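PDB 3PRN: porin from Rhodobacter blasticus, which forms, as a homotrimer, water-filled channels across the outer membrane, through which small hydrophilic solutes up to about 0.6 kDa diffuse passively. Local coordinates for the interface of chains A and B. Coordinates in Å, arbitrary orientation; residue numbers count along the deposited sequence, not the author numbering. Chains: chain A/B, Porin.

Contact 1: the interface of chains A and B. Residues chain A 50-51, 66-67; chain B 31, 33, 53, 55, 62-64.
B:Thr64 meets A:Gly66 backbone to backbone, as a short antiparallel bridge between two loop segments of neighbouring porin subunits. A:Gly66 N gives its hydrogen to B:Thr64 O at 2.7 Å, lying in the plane of that carbonyl. The return bond, B:Thr64 N to A:Gly66 O at 2.9 Å, is less regular: the donor stands well above the carbonyl plane. A third bond uses the side chain. With OG1 anti to its own carbonyl carbon and beside the backbone N (chi1 -54°), the hydroxyl of B:Thr64 points at chain A and donates to A:Asn67 O at 2.8 Å, coming almost end-on to that carbonyl (C=O...OG1 161°). One threonine thus grips two successive residues of the partner, and the hydroxyl satisfies a main-chain oxygen of the partner loop.

Beside this polar clamp, A:Leu51 is pushed into chain B. CG lies anti to the backbone N (chi1 -171°), and the fork spreads over different neighbours: CD1 comes tip to tip with B:Thr64, 3.6 Å from OG1, while the leucine side chain slants across that of B:Ile33, its CD2 touching B:Ile33 CD1 at 4.0 Å. CB rests against B:Leu31 CD2 at 3.9 Å. An alanine in place of B:Thr64 would probably leave A:Asn67 O without its hydroxyl partner and thin the packing around A:Leu51 CD1.

The margin is much looser. B:Met53 brings its terminal methyl CE no nearer than 4.3 Å to A:Leu51 CD2, and B:Trp55 barely touches chain A; its ring instead has B:Gly63 O of its own chain at its edge, in plane. A:Lys50 buries little here, its long side chain running away from chain B. The bridge ties the loop at A:Gly66 and A:Asn67 to the loop at B:Thr64, while A:Leu51 of strand 46-56 packs on strand 25-39 of the next barrel; both would help hold the homotrimer together.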
ATOM      1  N   LYS A  50       5.165   9.713  -8.387  1.00 19.42           N
ATOM      2  CA  LYS A  50       3.823   9.238  -8.150  1.00 19.23           C
ATOM      3  C   LYS A  50       3.770   7.705  -8.092  1.00 19.55           C
ATOM      4  O   LYS A  50       4.516   6.975  -8.769  1.00 16.72           O
ATOM      5  CB  LYS A  50       2.895   9.796  -9.181  1.00 23.11           C
ATOM      6  CG  LYS A  50       2.272   8.817 -10.167  1.00 28.14           C
ATOM      7  CD  LYS A  50       0.986   9.393 -10.795  1.00 32.26           C
ATOM      8  CE  LYS A  50       0.900   9.206 -12.312  1.00 33.67           C
ATOM      9  NZ  LYS A  50      -0.246   9.903 -12.922  1.00 34.40           N
ATOM     10  N   LEU A  51       2.845   7.274  -7.252  1.00 18.60           N
ATOM     11  CA  LEU A  51       2.575   5.857  -7.062  1.00 19.23           C
ATOM     12  C   LEU A  51       1.035   5.696  -7.190  1.00 19.94           C
ATOM     13  O   LEU A  51       0.288   6.588  -6.710  1.00 20.03           O
ATOM     14  CB  LEU A  51       3.045   5.386  -5.702  1.00 20.18           C
ATOM     15  CG  LEU A  51       3.019   3.900  -5.425  1.00 24.78           C
ATOM     16  CD1 LEU A  51       4.060   3.163  -6.260  1.00 24.68           C
ATOM     17  CD2 LEU A  51       3.270   3.615  -3.955  1.00 26.60           C
ATOM     18  N   GLY A  66       0.776  -1.332  -4.684  1.00 15.93           N
ATOM     19  CA  GLY A  66       1.189  -0.158  -5.469  1.00 16.12           C
ATOM     20  C   GLY A  66       1.803  -0.715  -6.791  1.00 16.25           C
ATOM     21  O   GLY A  66       2.177  -1.897  -6.891  1.00 15.84           O
ATOM     22  N   ASN A  67       1.902   0.175  -7.763  1.00 16.71           N
ATOM     23  CA  ASN A  67       2.515  -0.124  -9.065  1.00 16.86           C
ATOM     24  C   ASN A  67       4.005   0.298  -9.034  1.00 17.79           C
ATOM     25  O   ASN A  67       4.565   0.521  -7.930  1.00 17.92           O
ATOM     26  CB  ASN A  67       1.752   0.525 -10.210  1.00 15.05           C
ATOM     27  CG  ASN A  67       1.740   2.021 -10.185  1.00 14.68           C
ATOM     28  OD1 ASN A  67       2.131   2.622  -9.172  1.00 13.57           O
ATOM     29  ND2 ASN A  67       1.290   2.686 -11.235  1.00 15.12           N
TER
ATOM     30  N   LEU B  31      11.612   5.121  -5.011  1.00 16.07           N
ATOM     31  CA  LEU B  31      10.577   5.958  -4.412  1.00 16.82           C
ATOM     32  C   LEU B  31      10.377   5.455  -2.969  1.00 17.41           C
ATOM     33  O   LEU B  31      10.153   4.220  -2.810  1.00 17.26           O
ATOM     34  CB  LEU B  31       9.284   5.911  -5.197  1.00 18.45           C
ATOM     35  CG  LEU B  31       8.063   6.509  -4.463  1.00 20.15           C
ATOM     36  CD1 LEU B  31       8.312   7.990  -4.236  1.00 21.99           C
ATOM     37  CD2 LEU B  31       6.818   6.323  -5.308  1.00 21.23           C
ATOM     38  N   ILE B  33       8.126   6.060   0.579  1.00 15.90           N
ATOM     39  CA  ILE B  33       7.085   6.738   1.313  1.00 17.12           C
ATOM     40  C   ILE B  33       7.034   6.186   2.733  1.00 18.50           C
ATOM     41  O   ILE B  33       6.887   4.967   2.885  1.00 17.91           O
ATOM     42  CB  ILE B  33       5.693   6.535   0.663  1.00 19.87           C
ATOM     43  CG1 ILE B  33       5.595   7.222  -0.700  1.00 22.73           C
ATOM     44  CG2 ILE B  33       4.552   7.105   1.508  1.00 18.90           C
ATOM     45  CD1 ILE B  33       4.571   6.570  -1.622  1.00 28.78           C
ATOM     46  N   MET B  53       6.679   2.100   2.394  1.00 16.90           N
ATOM     47  CA  MET B  53       6.372   1.587   1.065  1.00 17.24           C
ATOM     48  C   MET B  53       7.535   2.104   0.190  1.00 17.14           C
ATOM     49  O   MET B  53       7.751   3.293   0.044  1.00 17.78           O
ATOM     50  CB  MET B  53       5.045   2.092   0.476  1.00 18.91           C
ATOM     51  CG  MET B  53       3.873   1.479   1.313  1.00 22.42           C
ATOM     52  SD  MET B  53       2.288   2.170   0.636  1.00 27.49           S
ATOM     53  CE  MET B  53       2.135   1.043  -0.749  1.00 27.04           C
ATOM     54  N   TRP B  55       9.874   1.404  -3.399  1.00 16.18           N
ATOM     55  CA  TRP B  55      10.042   0.748  -4.678  1.00 16.16           C
ATOM     56  C   TRP B  55      11.462   1.089  -5.187  1.00 16.24           C
ATOM     57  O   TRP B  55      11.916   2.250  -5.086  1.00 15.27           O
ATOM     58  CB  TRP B  55       8.981   1.284  -5.698  1.00 16.48           C
ATOM     59  CG  TRP B  55       9.224   0.700  -7.079  1.00 18.14           C
ATOM     60  CD1 TRP B  55       8.764  -0.497  -7.565  1.00 17.61           C
ATOM     61  CD2 TRP B  55       9.987   1.306  -8.138  1.00 16.95           C
ATOM     62  NE1 TRP B  55       9.181  -0.663  -8.852  1.00 18.79           N
ATOM     63  CE2 TRP B  55       9.952   0.408  -9.237  1.00 18.62           C
ATOM     64  CE3 TRP B  55      10.741   2.474  -8.250  1.00 16.54           C
ATOM     65  CZ2 TRP B  55      10.638   0.658 -10.429  1.00 17.32           C
ATOM     66  CZ3 TRP B  55      11.408   2.747  -9.436  1.00 16.61           C
ATOM     67  CH2 TRP B  55      11.349   1.813 -10.534  1.00 18.81           C
ATOM     68  N   ALA B  62       7.174  -5.514 -10.501  1.00 18.51           N
ATOM     69  CA  ALA B  62       6.895  -4.128 -10.882  1.00 19.15           C
ATOM     70  C   ALA B  62       5.791  -3.578  -9.963  1.00 18.99           C
ATOM     71  O   ALA B  62       4.875  -2.875 -10.367  1.00 20.04           O
ATOM     72  CB  ALA B  62       6.596  -4.021 -12.379  1.00 18.48           C
ATOM     73  N   GLY B  63       5.889  -3.877  -8.658  1.00 18.99           N
ATOM     74  CA  GLY B  63       4.899  -3.462  -7.678  1.00 19.14           C
ATOM     75  C   GLY B  63       5.537  -2.983  -6.356  1.00 19.18           C
ATOM     76  O   GLY B  63       6.753  -3.114  -6.168  1.00 19.03           O
ATOM     77  N   THR B  64       4.695  -2.406  -5.518  1.00 17.75           N
ATOM     78  CA  THR B  64       5.207  -1.871  -4.251  1.00 17.68           C
ATOM     79  C   THR B  64       4.248  -2.325  -3.136  1.00 17.68           C
ATOM     80  O   THR B  64       3.000  -2.240  -3.349  1.00 16.78           O
ATOM     81  CB  THR B  64       5.156  -0.320  -4.296  1.00 18.55           C
ATOM     82  OG1 THR B  64       5.854   0.116  -5.481  1.00 16.29           O
ATOM     83  CG2 THR B  64       5.863   0.365  -3.103  1.00 15.61           C
TER

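Contact 2: the interface of chains A and B. Residues chain A 48-51, 69, 71; chain B 8, 30-31, 287, 289.
A:Phe71 lays the rim of its ring against the main chain of B:Arg30, CE2 lying 3.3 Å from the carbonyl O and CZ only slightly farther away. Its CG stands anti to the carbonyl carbon, beside the backbone N (chi1 -49°), which carries the ring toward chain B; CE2 also reaches the bare alpha-carbon of B:Gly8, CA, at 4.0 Å.

B:Phe287 answers from the other chain. Its side chain crosses that of A:Phe71 at a slant, without stacking: the two ring planes are turned nearly perpendicular, and they approach rim to rim, A:Phe71 CD2 being 4.2 Å from B:Phe287 CZ. With CG between the backbone N and the carbonyl carbon (chi1 51°), the B:Phe287 ring is turned so that its tip bears on the backbone of A:Gly48, CZ lying 3.4 Å from A:Gly48 O. Within chain B, the carbonyl O of B:Gly8 lies over one face of this ring, toward the rim, so a backbone group backs the aromatic that presses on chain A.

Next to the two phenylalanines, B:Leu31 projects into a patch of small residues. Its CD1 meets A:Ala49 CB at 3.7 Å, and its CB meets A:Ala69 CB at 3.8 Å; CD2 touches A:Ala69 as well as A:Leu51. B:Phe289, the C-terminal residue, has B:Leu31 CD1 at the edge of its ring, in plane, and brings CE2 to 4.1 Å from A:Ala49 CB. No polar bond crosses this patch; contact is by packing. In the porin beta-barrel, strand 46-56 and the start of strand 70-75 of chain A lie here against strands 2-15, 25-39 and 279-288 of chain B, where the chain's N- and C-terminal strands come together.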
ATOM      1  N   GLY A  48       8.741  15.688  -8.948  1.00 20.94           N
ATOM      2  CA  GLY A  48       7.600  14.921  -8.464  1.00 20.26           C
ATOM      3  C   GLY A  48       7.815  13.422  -8.632  1.00 20.21           C
ATOM      4  O   GLY A  48       8.619  12.909  -9.426  1.00 20.45           O
ATOM      5  N   ALA A  49       7.031  12.681  -7.847  1.00 19.21           N
ATOM      6  CA  ALA A  49       7.062  11.226  -7.897  1.00 20.13           C
ATOM      7  C   ALA A  49       5.603  10.773  -7.712  1.00 20.02           C
ATOM      8  O   ALA A  49       4.852  11.451  -6.990  1.00 21.52           O
ATOM      9  CB  ALA A  49       8.003  10.551  -6.935  1.00 18.37           C
ATOM     10  N   LYS A  50       5.165   9.713  -8.387  1.00 19.42           N
ATOM     11  CA  LYS A  50       3.823   9.238  -8.150  1.00 19.23           C
ATOM     12  C   LYS A  50       3.770   7.705  -8.092  1.00 19.55           C
ATOM     13  O   LYS A  50       4.516   6.975  -8.769  1.00 16.72           O
ATOM     14  CB  LYS A  50       2.895   9.796  -9.181  1.00 23.11           C
ATOM     15  CG  LYS A  50       2.272   8.817 -10.167  1.00 28.14           C
ATOM     16  CD  LYS A  50       0.986   9.393 -10.795  1.00 32.26           C
ATOM     17  CE  LYS A  50       0.900   9.206 -12.312  1.00 33.67           C
ATOM     18  NZ  LYS A  50      -0.246   9.903 -12.922  1.00 34.40           N
ATOM     19  N   LEU A  51       2.845   7.274  -7.252  1.00 18.60           N
ATOM     20  CA  LEU A  51       2.575   5.857  -7.062  1.00 19.23           C
ATOM     21  C   LEU A  51       1.035   5.696  -7.190  1.00 19.94           C
ATOM     22  O   LEU A  51       0.288   6.588  -6.710  1.00 20.03           O
ATOM     23  CB  LEU A  51       3.045   5.386  -5.702  1.00 20.18           C
ATOM     24  CG  LEU A  51       3.019   3.900  -5.425  1.00 24.78           C
ATOM     25  CD1 LEU A  51       4.060   3.163  -6.260  1.00 24.68           C
ATOM     26  CD2 LEU A  51       3.270   3.615  -3.955  1.00 26.60           C
ATOM     27  N   ALA A  69       7.034   3.095  -9.773  1.00 16.99           N
ATOM     28  CA  ALA A  69       7.027   4.540  -9.643  1.00 17.75           C
ATOM     29  C   ALA A  69       7.306   5.270 -10.954  1.00 18.08           C
ATOM     30  O   ALA A  69       7.935   4.732 -11.873  1.00 17.58           O
ATOM     31  CB  ALA A  69       8.198   4.982  -8.695  1.00 19.76           C
ATOM     32  N   PHE A  71       8.699   9.307 -11.990  1.00 18.64           N
ATOM     33  CA  PHE A  71       9.381  10.478 -11.521  1.00 18.35           C
ATOM     34  C   PHE A  71       9.361  11.554 -12.620  1.00 19.13           C
ATOM     35  O   PHE A  71       9.468  11.227 -13.794  1.00 19.07           O
ATOM     36  CB  PHE A  71      10.860  10.253 -11.152  1.00 17.53           C
ATOM     37  CG  PHE A  71      11.055   9.050 -10.263  1.00 18.20           C
ATOM     38  CD1 PHE A  71      11.146   7.791 -10.818  1.00 17.88           C
ATOM     39  CD2 PHE A  71      11.076   9.191  -8.880  1.00 17.82           C
ATOM     40  CE1 PHE A  71      11.281   6.637 -10.016  1.00 17.93           C
ATOM     41  CE2 PHE A  71      11.269   8.042  -8.078  1.00 19.16           C
ATOM     42  CZ  PHE A  71      11.358   6.778  -8.652  1.00 18.20           C
TER
ATOM     43  N   GLY B   8      12.153  10.870  -3.566  1.00 18.21           N
ATOM     44  CA  GLY B   8      12.312  10.182  -4.825  1.00 18.01           C
ATOM     45  C   GLY B   8      13.800  10.467  -5.235  1.00 19.44           C
ATOM     46  O   GLY B   8      14.368  11.484  -4.806  1.00 18.46           O
ATOM     47  N   ARG B  30      14.507   5.217  -7.061  1.00 16.86           N
ATOM     48  CA  ARG B  30      13.856   4.681  -5.847  1.00 16.28           C
ATOM     49  C   ARG B  30      12.742   5.656  -5.433  1.00 16.27           C
ATOM     50  O   ARG B  30      12.941   6.866  -5.481  1.00 17.18           O
ATOM     51  CB  ARG B  30      14.884   4.588  -4.716  1.00 15.09           C
ATOM     52  CG  ARG B  30      14.237   4.357  -3.328  1.00 16.09           C
ATOM     53  CD  ARG B  30      15.256   4.243  -2.225  1.00 19.07           C
ATOM     54  NE  ARG B  30      16.086   3.062  -2.351  1.00 19.85           N
ATOM     55  CZ  ARG B  30      17.056   2.739  -1.467  1.00 21.00           C
ATOM     56  NH1 ARG B  30      17.314   3.478  -0.407  1.00 21.24           N
ATOM     57  NH2 ARG B  30      17.739   1.634  -1.724  1.00 22.42           N
ATOM     58  N   LEU B  31      11.612   5.121  -5.011  1.00 16.07           N
ATOM     59  CA  LEU B  31      10.577   5.958  -4.412  1.00 16.82           C
ATOM     60  C   LEU B  31      10.377   5.455  -2.969  1.00 17.41           C
ATOM     61  O   LEU B  31      10.153   4.220  -2.810  1.00 17.26           O
ATOM     62  CB  LEU B  31       9.284   5.911  -5.197  1.00 18.45           C
ATOM     63  CG  LEU B  31       8.063   6.509  -4.463  1.00 20.15           C
ATOM     64  CD1 LEU B  31       8.312   7.990  -4.236  1.00 21.99           C
ATOM     65  CD2 LEU B  31       6.818   6.323  -5.308  1.00 21.23           C
ATOM     66  N   PHE B 287      15.170  14.226  -4.222  1.00 19.41           N
ATOM     67  CA  PHE B 287      14.297  15.285  -3.788  1.00 19.23           C
ATOM     68  C   PHE B 287      13.408  14.746  -2.647  1.00 20.38           C
ATOM     69  O   PHE B 287      12.860  13.660  -2.731  1.00 18.57           O
ATOM     70  CB  PHE B 287      13.493  15.876  -4.925  1.00 18.27           C
ATOM     71  CG  PHE B 287      12.745  14.874  -5.781  1.00 20.03           C
ATOM     72  CD1 PHE B 287      13.383  14.159  -6.771  1.00 19.80           C
ATOM     73  CD2 PHE B 287      11.396  14.653  -5.536  1.00 19.48           C
ATOM     74  CE1 PHE B 287      12.666  13.282  -7.612  1.00 22.18           C
ATOM     75  CE2 PHE B 287      10.685  13.766  -6.342  1.00 22.11           C
ATOM     76  CZ  PHE B 287      11.318  13.094  -7.369  1.00 21.31           C
ATOM     77  N   PHE B 289      10.189  15.079   0.007  1.00 20.68           N
ATOM     78  CA  PHE B 289       8.853  15.641   0.003  1.00 21.62           C
ATOM     79  C   PHE B 289       8.062  15.205   1.223  1.00 22.65           C
ATOM     80  O   PHE B 289       6.898  15.731   1.297  1.00 24.18           O
ATOM     81  CB  PHE B 289       8.091  15.339  -1.289  1.00 22.99           C
ATOM     82  CG  PHE B 289       8.152  13.903  -1.741  1.00 21.87           C
ATOM     83  CD1 PHE B 289       7.586  12.904  -0.989  1.00 21.57           C
ATOM     84  CD2 PHE B 289       8.852  13.609  -2.902  1.00 23.00           C
ATOM     85  CE1 PHE B 289       7.695  11.553  -1.417  1.00 23.80           C
ATOM     86  CE2 PHE B 289       8.950  12.292  -3.342  1.00 23.96           C
ATOM     87  CZ  PHE B 289       8.396  11.258  -2.562  1.00 22.43           C
ATOM     88  OXT PHE B 289       8.536  14.389   2.044  1.00 22.65           O
TER

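The C-alpha centres of contact 1 and contact 2 are about 9 Å apart, and the two patches share A:Lys50, A:Leu51 and B:Leu31. They are therefore neighbouring stretches of one subunit interface, joined through strand 46-56 of chain A and strand 25-39 of chain B. Contact 1 adds hydrogen bonds to its packing, whereas contact 2 relies on packing alone. The interface is not an exact two-fold: strand 46-56 takes part from both chains but with different residues, 48-51 from chain A and 53 and 55 from chain B. That fits a closed ring of three subunits, in which each porin would repeat both contacts with its neighbours.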